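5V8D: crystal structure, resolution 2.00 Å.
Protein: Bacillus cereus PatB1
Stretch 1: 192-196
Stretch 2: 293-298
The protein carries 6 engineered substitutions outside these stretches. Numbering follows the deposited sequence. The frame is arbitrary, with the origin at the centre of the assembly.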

# COMPACT_ATOMS: atom_id res chain seq x y z
N SER A 192 16.67 4.14 11.64
CA SER A 192 17.84 4.92 12.01
C SER A 192 17.88 6.26 11.30
O SER A 192 18.60 7.15 11.73
CB SER A 192 19.11 4.14 11.71
OG SER A 192 19.23 3.03 12.58
N ILE A 193 17.08 6.42 10.25
CA ILE A 193 17.14 7.63 9.45
C ILE A 193 15.78 8.33 9.31
O ILE A 193 15.72 9.55 9.19
CB ILE A 193 17.70 7.34 8.03
CG1 ILE A 193 16.86 6.30 7.31
CG2 ILE A 193 19.13 6.85 8.14
CD1 ILE A 193 17.19 6.17 5.83
N TYR A 194 14.70 7.56 9.34
CA TYR A 194 13.39 8.20 9.36
C TYR A 194 13.07 8.67 10.76
O TYR A 194 12.90 7.87 11.68
CB TYR A 194 12.26 7.31 8.89
CG TYR A 194 10.92 7.94 9.17
CD1 TYR A 194 10.55 9.14 8.57
CD2 TYR A 194 10.02 7.36 10.06
CE1 TYR A 194 9.32 9.73 8.84
CE2 TYR A 194 8.80 7.94 10.33
CZ TYR A 194 8.45 9.13 9.72
OH TYR A 194 7.24 9.71 9.98
N LYS A 195 13.03 9.99 10.90
CA LYS A 195 12.40 10.61 12.03
C LYS A 195 11.31 11.52 11.51
O LYS A 195 11.47 12.21 10.50
CB LYS A 195 13.41 11.36 12.88
CG LYS A 195 14.04 10.49 13.95
CD LYS A 195 12.97 9.83 14.82
CE LYS A 195 12.29 10.83 15.76
NZ LYS A 195 11.20 11.63 15.13
N GLY A 196 10.17 11.47 12.19
CA GLY A 196 9.03 12.29 11.85
C GLY A 196 8.10 12.27 13.05
O GLY A 196 8.24 11.43 13.95
N ALA A 293 9.85 18.05 4.87
CA ALA A 293 10.05 16.86 5.70
C ALA A 293 11.26 17.03 6.61
O ALA A 293 12.27 17.60 6.21
CB ALA A 293 10.21 15.60 4.82
N GLN A 294 11.16 16.51 7.83
CA GLN A 294 12.22 16.70 8.82
C GLN A 294 13.27 15.59 8.77
O GLN A 294 13.66 15.05 9.81
CB GLN A 294 11.61 16.77 10.23
N ASN A 295 13.72 15.26 7.56
CA ASN A 295 14.75 14.24 7.37
C ASN A 295 15.40 14.27 5.99
O ASN A 295 15.04 15.09 5.14
CB ASN A 295 14.16 12.84 7.60
CG ASN A 295 13.00 12.55 6.65
OD1 ASN A 295 13.18 12.47 5.43
ND2 ASN A 295 11.81 12.35 7.21
N GLU A 296 16.34 13.36 5.77
CA GLU A 296 16.95 13.20 4.46
C GLU A 296 16.62 11.84 3.84
O GLU A 296 17.42 11.28 3.10
CB GLU A 296 18.47 13.35 4.57
CG GLU A 296 18.92 14.74 4.97
CD GLU A 296 18.52 15.79 3.95
OE1 GLU A 296 18.39 15.44 2.75
OE2 GLU A 296 18.34 16.96 4.35
N VAL A 297 15.43 11.32 4.13
CA VAL A 297 15.05 10.02 3.56
C VAL A 297 14.64 10.14 2.09
O VAL A 297 13.78 10.95 1.74
CB VAL A 297 13.90 9.36 4.34
CG1 VAL A 297 13.67 7.95 3.85
CG2 VAL A 297 14.21 9.35 5.82
N ARG A 298 15.29 9.35 1.25
CA ARG A 298 14.89 9.21 -0.14
C ARG A 298 14.25 7.82 -0.33
O ARG A 298 14.94 6.82 -0.57
CB ARG A 298 16.10 9.41 -1.07
CG ARG A 298 16.71 10.80 -1.00
CD ARG A 298 17.92 10.96 -1.94
NE ARG A 298 17.55 10.74 -3.34
CZ ARG A 298 16.94 11.64 -4.11
NH1 ARG A 298 16.60 12.83 -3.61
NH2 ARG A 298 16.65 11.35 -5.37
O HOH W 1 17.27 11.58 7.71

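Two loops distant in sequence can be held together by very few polar links, provided that one side chain spends its hydrogen-bonding groups well and an apolar neighbour fills the space beside it. The contact between residues 192–196 and 293–298 of Bacillus cereus PatB1 illustrates the principle on a small scale: its touching residues lie at least 99 positions apart in the chain, and it buries 230 Å² counting both sides.

Stretch 2 enters with Ala 293, which makes no contact with stretch 1 but takes part in a weak backbone hydrogen bond of 3.1 Å from Asn 295 N to Ala 293 O, a local turn back across the intervening residue. Gln 294 approaches next. Its side chain is modelled only as far as CB, so nothing can be said of its amide; what can be seen is a backbone approach, with Gln 294 O 3.7 Å from Lys 195 O. Both are acceptors with no hydrogen to share, so the pair is simple proximity, not a hydrogen bond.

Asn 295 is the polar centre of the contact. Its CA-to-CB bond points toward stretch 1, and with chi1 at 59° (p) the two ends of its amide bind in two directions, ND2 across to stretch 1 and OD1 within stretch 2. Asn 295 ND2 donates to Lys 195 O at 3.3 Å; the N-H...O angle of 171° is nearly straight, but the length makes the bond weak. Asn 295 OD1 accepts from Val 297 N at 2.8 Å with an angle of 160°, a shorter bond that ties the side chain to its own backbone two residues on. Asn 295 ND2 also lies at the edge of the Tyr 194 ring, near its plane, 3.7 Å from Tyr 194 CD1. The side chain of the lysine that supplies the carbonyl makes no hydrogen bond across the contact: its CA-to-CB bond is sideways to stretch 2, and the end of the side chain leads away from it, is poorly ordered, and makes a weak hydrogen bond from Lys 195 NZ to Gly 196 O at 3.2 Å.

At Glu 296 the CA-to-CB bond is sideways and the end of the side chain leads away from stretch 1, and the link passes through solvent instead. Water 1 accepts from Glu 296 N at 2.8 Å and donates to Ile 193 O at 3.0 Å, joining two backbone groups that make no direct hydrogen bond to each other.

Val 297 supplies the apolar half. Buried and pointing toward stretch 1, it has the largest area covered by the other stretch of any residue here, 53 Å². Val 297 CG2 lies 3.8 Å from Tyr 194 CA, 4.2 Å from Tyr 194 CB and 4.3 Å from Ile 193 CG1, so it packs against both Ile 193 and Tyr 194, while Val 297 CG1 also lies 4.4 Å from Ile 193 CD1; Val 297 CG2 is 3.7 Å from Ile 193 O. Arg 298, in a strand, points away and leaves the contact. The lesson is one of economy: one weak direct hydrogen bond, one water bridge and one buried valine account for the principal links between the loops.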